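Local structure of TRAP dicarboxylate transporter-DctP subunit (Marinobacter aquaeolei, 4PFI) at residues Pro167-Thr170 with Pro171-Gln175; Thr280-Glu283 with Asp284-Glu288; Pro126-Arg129 with Leu130-Pro134; Ala54-Phe57 with Arg58-Val61. The protein probably captures a small organic acid in the periplasm, as solute-binding subunits of TRAP transporters do, and is caught here in an open state without ligand. One frame throughout, in Å; residues are numbered along the deposited sequence.

Contact 1 (Pro167-Thr170 with Pro171-Gln175)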
loop_
_atom_site.group_PDB
_atom_site.type_symbol
_atom_site.label_atom_id
_atom_site.label_comp_id
_atom_site.label_asym_id
_atom_site.label_seq_id
_atom_site.Cartn_x
_atom_site.Cartn_y
_atom_site.Cartn_z
ATOM N N PRO A 167 21.160 -12.070 -0.656
ATOM C CA PRO A 167 20.330 -11.801 0.527
ATOM C C PRO A 167 20.541 -10.377 1.022
ATOM O O PRO A 167 21.600 -9.819 0.795
ATOM C CB PRO A 167 20.822 -12.819 1.573
ATOM C CG PRO A 167 21.708 -13.799 0.812
ATOM C CD PRO A 167 22.257 -13.007 -0.362
ATOM N N LEU A 168 19.536 -9.797 1.670
ATOM C CA LEU A 168 19.626 -8.436 2.168
ATOM C C LEU A 168 19.491 -8.484 3.697
ATOM O O LEU A 168 18.447 -8.122 4.247
ATOM C CB LEU A 168 18.544 -7.573 1.538
ATOM C CG LEU A 168 18.662 -7.423 0.014
ATOM C CD1 LEU A 168 17.366 -6.937 -0.609
ATOM C CD2 LEU A 168 19.804 -6.474 -0.362
ATOM N N ARG A 169 20.552 -8.955 4.366
ATOM C CA ARG A 169 20.514 -9.200 5.803
ATOM C C ARG A 169 20.976 -8.016 6.648
ATOM O O ARG A 169 20.571 -7.890 7.797
ATOM C CB ARG A 169 21.381 -10.409 6.149
ATOM C CG ARG A 169 20.911 -11.694 5.520
ATOM C CD ARG A 169 21.983 -12.783 5.641
ATOM N NE ARG A 169 21.470 -14.067 5.186
ATOM C CZ ARG A 169 20.562 -14.773 5.855
ATOM N NH1 ARG A 169 20.084 -14.305 7.010
ATOM N NH2 ARG A 169 20.125 -15.933 5.363
ATOM N N THR A 170 21.842 -7.176 6.091
ATOM C CA THR A 170 22.318 -5.982 6.798
ATOM C C THR A 170 22.273 -4.789 5.853
ATOM O O THR A 170 22.251 -4.967 4.646
ATOM C CB THR A 170 23.754 -6.152 7.322
ATOM O OG1 THR A 170 24.665 -6.168 6.216
ATOM C CG2 THR A 170 23.887 -7.447 8.092
ATOM N N PRO A 171 22.231 -3.569 6.402
ATOM C CA PRO A 171 22.297 -2.358 5.579
ATOM C C PRO A 171 23.477 -2.405 4.634
ATOM O O PRO A 171 23.365 -1.962 3.489
ATOM C CB PRO A 171 22.493 -1.246 6.615
ATOM C CG PRO A 171 21.860 -1.777 7.855
ATOM C CD PRO A 171 22.090 -3.254 7.837
ATOM N N SER A 172 24.591 -2.953 5.100
ATOM C CA SER A 172 25.765 -3.092 4.258
ATOM C C SER A 172 25.456 -3.793 2.902
ATOM O O SER A 172 26.082 -3.477 1.889
ATOM C CB SER A 172 26.848 -3.866 5.005
ATOM O OG SER A 172 27.922 -4.137 4.119
ATOM N N ASP A 173 24.510 -4.739 2.885
ATOM C CA ASP A 173 24.127 -5.432 1.652
ATOM C C ASP A 173 23.459 -4.525 0.596
ATOM O O ASP A 173 23.399 -4.883 -0.589
ATOM C CB ASP A 173 23.199 -6.605 1.968
ATOM C CG ASP A 173 23.906 -7.729 2.730
ATOM O OD1 ASP A 173 25.142 -7.891 2.551
ATOM O OD2 ASP A 173 23.231 -8.451 3.508
ATOM N N PHE A 174 22.958 -3.374 1.023
ATOM C CA PHE A 174 22.322 -2.397 0.136
ATOM C C PHE A 174 23.330 -1.428 -0.500
ATOM O O PHE A 174 22.997 -0.768 -1.489
ATOM C CB PHE A 174 21.269 -1.572 0.899
ATOM C CG PHE A 174 19.966 -2.277 1.092
ATOM C CD1 PHE A 174 19.005 -2.254 0.100
ATOM C CD2 PHE A 174 19.703 -2.979 2.260
ATOM C CE1 PHE A 174 17.810 -2.927 0.257
ATOM C CE2 PHE A 174 18.499 -3.641 2.432
ATOM C CZ PHE A 174 17.557 -3.623 1.431
ATOM N N GLN A 175 24.542 -1.327 0.056
ATOM C CA GLN A 175 25.536 -0.338 -0.427
ATOM C C GLN A 175 25.807 -0.439 -1.929
ATOM O O GLN A 175 26.232 -1.490 -2.418
ATOM C CB GLN A 175 26.867 -0.466 0.330
ATOM C CG GLN A 175 26.922 0.340 1.624
ATOM C CD GLN A 175 27.177 1.823 1.383
ATOM O OE1 GLN A 175 27.527 2.232 0.263
ATOM N NE2 GLN A 175 26.990 2.643 2.426
#
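Leu168 lays its CD2 methyl over one face of the Phe174 ring, and this is the tightly packed part of the turn. CD2 stands 4.0 Å from the centroid of the Phe174 ring and only 9° off the ring normal, the mark of a CH-pi contact centred on the face. The other methyl, CD1, reaches the far end of the ring, 3.9 Å from CZ of Phe174. Both residues are buried, and Trp162 and Phe179 meet the same ring edge-to-face. The turn lies in the loop between strands 149-164 and 178-180, with Pro171 packed on Phe312 and Ala315 of helix 306-316.

The polar side is more open and depends on one carboxylate. With CG of Asp173 anti to its own carbonyl carbon (chi1 -68°), the side chain folds back over the preceding residues. Its OD2 accepts from Arg169 N at 2.9 Å through the anti lone pair, and from Thr170 N at 3.2 Å from above the carboxylate plane. Asp173 N donates to Thr170 O at 2.9 Å, closing the turn. Ser172 is exposed on this side, and Arg169 carries its guanidinium away toward Glu308 in a long, weak ion pair.

Chemically, two backbone N-H groups gripping a single oxygen fix the rotation of the carboxylate and would probably favour its charged form, while the CH-pi contact of Leu168 with Phe174 holds the buried side of the turn.

Contact 2 (Thr280-Glu283 with Asp284-Glu288)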
loop_
_atom_site.group_PDB
_atom_site.type_symbol
_atom_site.label_atom_id
_atom_site.label_comp_id
_atom_site.label_asym_id
_atom_site.label_seq_id
_atom_site.Cartn_x
_atom_site.Cartn_y
_atom_site.Cartn_z
ATOM N N THR A 280 -7.483 -10.686 6.398
ATOM C CA THR A 280 -7.498 -12.110 6.129
ATOM C C THR A 280 -7.331 -12.406 4.642
ATOM O O THR A 280 -6.688 -13.373 4.279
ATOM C CB THR A 280 -8.784 -12.758 6.650
ATOM O OG1 THR A 280 -8.829 -12.631 8.082
ATOM C CG2 THR A 280 -8.846 -14.246 6.241
ATOM N N LEU A 281 -7.905 -11.574 3.784
ATOM C CA LEU A 281 -7.778 -11.771 2.348
ATOM C C LEU A 281 -6.327 -11.617 1.931
ATOM O O LEU A 281 -5.816 -12.385 1.111
ATOM C CB LEU A 281 -8.606 -10.739 1.599
ATOM C CG LEU A 281 -10.111 -11.011 1.551
ATOM C CD1 LEU A 281 -10.860 -9.751 1.130
ATOM C CD2 LEU A 281 -10.410 -12.174 0.596
ATOM N N GLN A 282 -5.635 -10.640 2.498
ATOM C CA GLN A 282 -4.296 -10.389 2.010
ATOM C C GLN A 282 -3.343 -11.455 2.533
ATOM O O GLN A 282 -2.472 -11.894 1.792
ATOM C CB GLN A 282 -3.803 -8.959 2.305
ATOM C CG GLN A 282 -3.635 -8.627 3.761
ATOM C CD GLN A 282 -2.401 -9.259 4.342
ATOM O OE1 GLN A 282 -1.556 -9.772 3.614
ATOM N NE2 GLN A 282 -2.295 -9.251 5.655
ATOM N N GLU A 283 -3.504 -11.882 3.788
ATOM C CA GLU A 283 -2.625 -12.923 4.348
ATOM C C GLU A 283 -2.690 -14.182 3.474
ATOM O O GLU A 283 -1.662 -14.759 3.113
ATOM C CB GLU A 283 -3.024 -13.281 5.792
ATOM C CG GLU A 283 -2.087 -14.308 6.458
ATOM C CD GLU A 283 -2.469 -14.642 7.893
ATOM O OE1 GLU A 283 -3.520 -14.164 8.361
ATOM O OE2 GLU A 283 -1.717 -15.391 8.564
ATOM N N ASP A 284 -3.919 -14.585 3.138
ATOM C CA ASP A 284 -4.186 -15.759 2.312
ATOM C C ASP A 284 -3.693 -15.592 0.860
ATOM O O ASP A 284 -3.038 -16.485 0.321
ATOM C CB ASP A 284 -5.691 -16.047 2.296
ATOM C CG ASP A 284 -6.193 -16.744 3.580
ATOM O OD1 ASP A 284 -5.374 -17.300 4.361
ATOM O OD2 ASP A 284 -7.428 -16.760 3.797
ATOM N N LEU A 285 -4.003 -14.458 0.221
ATOM C CA LEU A 285 -3.587 -14.275 -1.170
ATOM C C LEU A 285 -2.053 -14.288 -1.262
ATOM O O LEU A 285 -1.470 -14.911 -2.144
ATOM C CB LEU A 285 -4.116 -12.978 -1.766
ATOM C CG LEU A 285 -3.668 -12.701 -3.219
ATOM C CD1 LEU A 285 -4.160 -13.772 -4.203
ATOM C CD2 LEU A 285 -4.138 -11.329 -3.660
ATOM N N ASN A 286 -1.408 -13.599 -0.335
ATOM C CA ASN A 286 0.034 -13.537 -0.337
ATOM C C ASN A 286 0.656 -14.920 -0.081
ATOM O O ASN A 286 1.670 -15.259 -0.689
ATOM C CB ASN A 286 0.532 -12.481 0.646
ATOM C CG ASN A 286 0.360 -11.077 0.104
ATOM O OD1 ASN A 286 0.747 -10.806 -1.031
ATOM N ND2 ASN A 286 -0.273 -10.178 0.887
ATOM N N LYS A 287 0.027 -15.730 0.771
ATOM C CA LYS A 287 0.564 -17.057 1.056
ATOM C C LYS A 287 0.454 -17.960 -0.175
ATOM O O LYS A 287 1.360 -18.723 -0.486
ATOM C CB LYS A 287 -0.160 -17.679 2.251
ATOM C CG LYS A 287 0.220 -19.113 2.529
ATOM C CD LYS A 287 -0.685 -19.743 3.601
ATOM C CE LYS A 287 -0.400 -19.194 5.009
ATOM N NZ LYS A 287 -1.286 -19.813 6.056
ATOM N N GLU A 288 -0.651 -17.839 -0.886
ATOM C CA GLU A 288 -0.914 -18.609 -2.099
ATOM C C GLU A 288 0.121 -18.228 -3.165
ATOM O O GLU A 288 0.700 -19.072 -3.853
ATOM C CB GLU A 288 -2.296 -18.206 -2.595
ATOM C CG GLU A 288 -3.109 -19.242 -3.315
ATOM C CD GLU A 288 -4.503 -18.695 -3.713
ATOM O OE1 GLU A 288 -4.813 -18.695 -4.930
ATOM O OE2 GLU A 288 -5.283 -18.247 -2.822
#
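Thr280 and Asp284, one helical turn apart, run alongside each other in the same direction. Their side chains meet through CG2 of Thr280 and OD2 of Asp284 at 3.8 Å, a van der Waals approach, while Asp284 N donates to Thr280 O. Leu281 joins through its backbone: its carbonyl accepts from Leu285 N at 2.9 Å with an N-H...O angle of 163°, and its side chain leads away.

Gln282 makes the specific side-chain bond. CG sits between the backbone N and the carbonyl carbon (chi1 65°), and a second bend at chi2 turns the amide along the helix toward Asn286. There OE1 of Gln282 accepts from ND2 of Asn286 at 3.0 Å; the bond lies in both the carbonyl plane and the amide plane of Asn286, although the two amides are turned 50° against each other. Glu283 extends straight from the backbone, and its OE2 remains 5.1 Å from NZ of Lys287, so opposite charges are near without touching.

Asn286 is gripped from outside as well: ND2 also donates to Glu157 O and OD1 accepts from Phe223 N. Helix 263-296 therefore rests here against strand 149-164 and helix 222-228, while Gln282 and Leu285 meet Val49 of helix 49-65.

Contact 3 (Pro126-Arg129 with Leu130-Pro134)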
loop_
_atom_site.group_PDB
_atom_site.type_symbol
_atom_site.label_atom_id
_atom_site.label_comp_id
_atom_site.label_asym_id
_atom_site.label_seq_id
_atom_site.Cartn_x
_atom_site.Cartn_y
_atom_site.Cartn_z
ATOM N N PRO A 126 -2.687 -4.951 16.993
ATOM C CA PRO A 126 -2.393 -3.532 17.222
ATOM C C PRO A 126 -2.447 -2.742 15.896
ATOM O O PRO A 126 -3.042 -1.678 15.849
ATOM C CB PRO A 126 -0.968 -3.545 17.790
ATOM C CG PRO A 126 -0.689 -4.948 18.190
ATOM C CD PRO A 126 -1.593 -5.839 17.403
ATOM N N ALA A 127 -1.849 -3.278 14.831
ATOM C CA ALA A 127 -1.788 -2.585 13.539
ATOM C C ALA A 127 -3.194 -2.354 12.980
ATOM O O ALA A 127 -3.517 -1.268 12.485
ATOM C CB ALA A 127 -0.962 -3.383 12.561
ATOM N N ARG A 128 -4.032 -3.378 13.075
ATOM C CA ARG A 128 -5.422 -3.256 12.680
ATOM C C ARG A 128 -6.121 -2.174 13.522
ATOM O O ARG A 128 -6.785 -1.293 12.977
ATOM C CB ARG A 128 -6.145 -4.597 12.855
ATOM C CG ARG A 128 -7.488 -4.660 12.156
ATOM C CD ARG A 128 -8.102 -6.045 12.261
ATOM N NE ARG A 128 -8.405 -6.407 13.639
ATOM C CZ ARG A 128 -9.514 -6.049 14.281
ATOM N NH1 ARG A 128 -9.704 -6.431 15.542
ATOM N NH2 ARG A 128 -10.429 -5.315 13.670
ATOM N N ARG A 129 -5.955 -2.238 14.843
ATOM C CA ARG A 129 -6.588 -1.270 15.748
ATOM C C ARG A 129 -6.266 0.155 15.329
ATOM O O ARG A 129 -7.140 1.019 15.317
ATOM C CB ARG A 129 -6.118 -1.467 17.197
ATOM C CG ARG A 129 -6.882 -2.524 17.981
ATOM C CD ARG A 129 -6.581 -2.471 19.504
ATOM N NE ARG A 129 -5.364 -3.213 19.871
ATOM C CZ ARG A 129 -4.268 -2.692 20.436
ATOM N NH1 ARG A 129 -4.199 -1.396 20.733
ATOM N NH2 ARG A 129 -3.226 -3.482 20.715
ATOM N N LEU A 130 -4.999 0.396 15.016
ATOM C CA LEU A 130 -4.531 1.729 14.647
ATOM C C LEU A 130 -5.222 2.246 13.388
ATOM O O LEU A 130 -5.807 3.331 13.393
ATOM C CB LEU A 130 -3.022 1.705 14.425
ATOM C CG LEU A 130 -2.387 3.061 14.143
ATOM C CD1 LEU A 130 -2.461 3.980 15.407
ATOM C CD2 LEU A 130 -0.951 2.853 13.623
ATOM N N LEU A 131 -5.165 1.461 12.313
ATOM C CA LEU A 131 -5.745 1.865 11.029
ATOM C C LEU A 131 -7.253 2.105 11.130
ATOM O O LEU A 131 -7.815 2.847 10.329
ATOM C CB LEU A 131 -5.474 0.812 9.946
ATOM C CG LEU A 131 -4.023 0.608 9.474
ATOM C CD1 LEU A 131 -3.957 -0.578 8.529
ATOM C CD2 LEU A 131 -3.412 1.833 8.792
ATOM N N GLU A 132 -7.893 1.453 12.097
ATOM C CA GLU A 132 -9.348 1.511 12.295
ATOM C C GLU A 132 -9.738 2.640 13.219
ATOM O O GLU A 132 -10.896 3.038 13.264
ATOM C CB GLU A 132 -9.853 0.220 12.942
ATOM C CG GLU A 132 -10.227 -0.865 11.972
ATOM C CD GLU A 132 -10.676 -2.149 12.667
ATOM O OE1 GLU A 132 -10.927 -2.129 13.901
ATOM O OE2 GLU A 132 -10.772 -3.184 11.971
ATOM N N ALA A 133 -8.772 3.114 13.995
ATOM C CA ALA A 133 -9.012 4.159 14.972
ATOM C C ALA A 133 -9.603 5.399 14.292
ATOM O O ALA A 133 -9.045 5.908 13.310
ATOM C CB ALA A 133 -7.722 4.505 15.700
ATOM N N PRO A 134 -10.745 5.884 14.808
ATOM C CA PRO A 134 -11.330 7.119 14.275
ATOM C C PRO A 134 -10.384 8.308 14.419
ATOM O O PRO A 134 -10.372 9.180 13.554
ATOM C CB PRO A 134 -12.585 7.318 15.135
ATOM C CG PRO A 134 -12.904 5.949 15.668
ATOM C CD PRO A 134 -11.581 5.286 15.865
#
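Arg128 and Glu132, one helical turn apart, form the charged contact. NH2 of Arg128 lies 2.7 Å from OE2 of Glu132, which sits at the edge of the guanidinium near its plane. The N-H...O angle of 125° makes the hydrogen-bonding part of this salt bridge weak, and the two flat groups are turned 72° against each other. A bend at chi3 (64°) swings the arginine chain toward the acid. Each is held twice: NH1 of Arg128 also bridges to Glu125, and OE2 of Glu132 accepts from Ser275 OG. Replacing Arg128 by an alanine is likely to leave the Glu125 and Glu132 carboxylates without the positive charge they share, with Ser275 still holding OE2 of Glu132.

In van der Waals contact, CA of Pro126 lies 3.5 Å above one face of the Arg129 guanidinium.

The backbone bonds are helical: Leu130 N to Pro126 O at 3.0 Å, then Leu131 N to Ala127 O at 3.2 Å. Glu132 N divides between Arg128 O and, weakly, Arg129 O.

Such i to i+4 acid-base pairing is familiar in helices; this one lies in the last turn of helix 124-132, packed on Trp279, just before Ala133 takes the N-cap position of helix 134-145.

Contact 4 (Ala54-Phe57 with Arg58-Val61)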
loop_
_atom_site.group_PDB
_atom_site.type_symbol
_atom_site.label_atom_id
_atom_site.label_comp_id
_atom_site.label_asym_id
_atom_site.label_seq_id
_atom_site.Cartn_x
_atom_site.Cartn_y
_atom_site.Cartn_z
ATOM N N ALA A 54 -12.959 -5.221 -3.408
ATOM C CA ALA A 54 -14.031 -4.548 -4.119
ATOM C C ALA A 54 -15.205 -5.502 -4.424
ATOM O O ALA A 54 -16.370 -5.097 -4.342
ATOM C CB ALA A 54 -13.510 -3.902 -5.369
ATOM N N GLN A 55 -14.905 -6.763 -4.749
ATOM C CA GLN A 55 -15.959 -7.739 -4.982
ATOM C C GLN A 55 -16.818 -7.915 -3.742
ATOM O O GLN A 55 -18.026 -8.009 -3.830
ATOM C CB GLN A 55 -15.377 -9.086 -5.336
ATOM C CG GLN A 55 -15.026 -9.248 -6.766
ATOM C CD GLN A 55 -14.190 -10.501 -6.975
ATOM O OE1 GLN A 55 -13.110 -10.452 -7.568
ATOM N NE2 GLN A 55 -14.664 -11.626 -6.444
ATOM N N GLN A 56 -16.173 -7.990 -2.589
ATOM C CA GLN A 56 -16.875 -8.098 -1.329
ATOM C C GLN A 56 -17.686 -6.838 -1.028
ATOM O O GLN A 56 -18.783 -6.920 -0.463
ATOM C CB GLN A 56 -15.880 -8.318 -0.205
ATOM C CG GLN A 56 -15.178 -9.645 -0.270
ATOM C CD GLN A 56 -16.065 -10.743 0.254
ATOM O OE1 GLN A 56 -16.612 -11.530 -0.522
ATOM N NE2 GLN A 56 -16.255 -10.781 1.581
ATOM N N PHE A 57 -17.139 -5.678 -1.381
ATOM C CA PHE A 57 -17.832 -4.410 -1.169
ATOM C C PHE A 57 -19.091 -4.361 -2.036
ATOM O O PHE A 57 -20.139 -3.891 -1.596
ATOM C CB PHE A 57 -16.924 -3.232 -1.511
ATOM C CG PHE A 57 -17.582 -1.882 -1.389
ATOM C CD1 PHE A 57 -17.684 -1.252 -0.153
ATOM C CD2 PHE A 57 -18.063 -1.228 -2.508
ATOM C CE1 PHE A 57 -18.265 0.004 -0.032
ATOM C CE2 PHE A 57 -18.651 0.033 -2.402
ATOM C CZ PHE A 57 -18.757 0.651 -1.165
ATOM N N ARG A 58 -18.977 -4.879 -3.260
ATOM C CA ARG A 58 -20.098 -4.918 -4.189
ATOM C C ARG A 58 -21.193 -5.816 -3.666
ATOM O O ARG A 58 -22.337 -5.389 -3.573
ATOM C CB ARG A 58 -19.657 -5.402 -5.583
ATOM C CG ARG A 58 -20.791 -5.521 -6.615
ATOM C CD ARG A 58 -20.282 -5.945 -7.972
ATOM N NE ARG A 58 -19.559 -7.204 -7.845
ATOM C CZ ARG A 58 -18.618 -7.627 -8.692
ATOM N NH1 ARG A 58 -18.296 -6.895 -9.754
ATOM N NH2 ARG A 58 -18.002 -8.792 -8.479
ATOM N N GLU A 59 -20.841 -7.060 -3.334
ATOM C CA GLU A 59 -21.836 -8.047 -2.905
ATOM C C GLU A 59 -22.596 -7.558 -1.685
ATOM O O GLU A 59 -23.808 -7.710 -1.602
ATOM C CB GLU A 59 -21.185 -9.391 -2.593
ATOM C CG GLU A 59 -20.862 -10.171 -3.833
ATOM C CD GLU A 59 -19.902 -11.326 -3.585
ATOM O OE1 GLU A 59 -19.100 -11.254 -2.624
ATOM O OE2 GLU A 59 -19.940 -12.313 -4.361
ATOM N N GLN A 60 -21.865 -6.950 -0.757
ATOM C CA GLN A 60 -22.421 -6.473 0.502
ATOM C C GLN A 60 -23.345 -5.284 0.287
ATOM O O GLN A 60 -24.465 -5.262 0.787
ATOM C CB GLN A 60 -21.302 -6.060 1.461
ATOM C CG GLN A 60 -21.778 -5.689 2.871
ATOM C CD GLN A 60 -22.394 -6.865 3.607
ATOM O OE1 GLN A 60 -22.261 -8.007 3.166
ATOM N NE2 GLN A 60 -23.063 -6.599 4.737
ATOM N N VAL A 61 -22.868 -4.282 -0.431
ATOM C CA VAL A 61 -23.671 -3.092 -0.658
ATOM C C VAL A 61 -24.970 -3.378 -1.452
ATOM O O VAL A 61 -26.009 -2.790 -1.172
ATOM C CB VAL A 61 -22.846 -1.984 -1.323
ATOM C CG1 VAL A 61 -23.735 -0.960 -1.976
ATOM C CG2 VAL A 61 -21.971 -1.332 -0.274
#
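Chi1 of 177° at Phe57 places CG opposite the backbone N, while chi1 of 161° at Val61 sets CG1 opposite N and leaves CG2 beside it; the two side chains then run side by side, one turn apart on the same flank of the helix. CG2 of Val61 comes over one face of the Phe57 ring, 4.0 Å from its centroid and 16° off the normal, a CH-pi contact displaced toward the rim. The ring carbon nearest to CG2 of Val61 is CZ of Phe57, at 3.9 Å. Val61 N also donates to Phe57 O at 3.0 Å.

Helix 49-65 is the crossover of a beta-alpha-beta unit between strands 37-41 and 70-74, and this flank faces inward. Phe57 meets Phe40 edge-to-face and packs on Leu267, Ile271 and Leu274 of helix 263-296; Val61 rests on Val71. An alanine in place of Phe57 is likely to open a gap between the two helices and leave the CG2 methyl of Val61 without the ring face beneath it.

Farther round the helix, Arg58, which also packs on Val71 and Val73 of strand 70-74, bends at chi3 (57°) and carries NH2 back to 3.5 Å from CG of Gln55, a van der Waals contact of the guanidinium with the aliphatic part of Gln55. Glu59 N donates to Gln55 O at 3.0 Å.

How the contacts relate
Along the chain the order is contact 4, contact 3, contact 1, contact 2, all local and none touching another. Helix 263-296, which carries contact 2, is the common element: its residues also pack on Phe57 of contact 4 and, through Trp279, on contact 3. Contacts 2 and 4 are close, about 5 Å between nearest atoms, and contacts 2 and 3 about 8 Å. Contact 1 stands apart in the loop between strands 149-164 and 178-180, its centre about 42 Å from that of contact 4, on opposite sides of the chain's centre. The long helix thus joins contacts 2, 3 and 4 in one packed region, while contact 1 belongs to a separate part of this open, ligand-free protein.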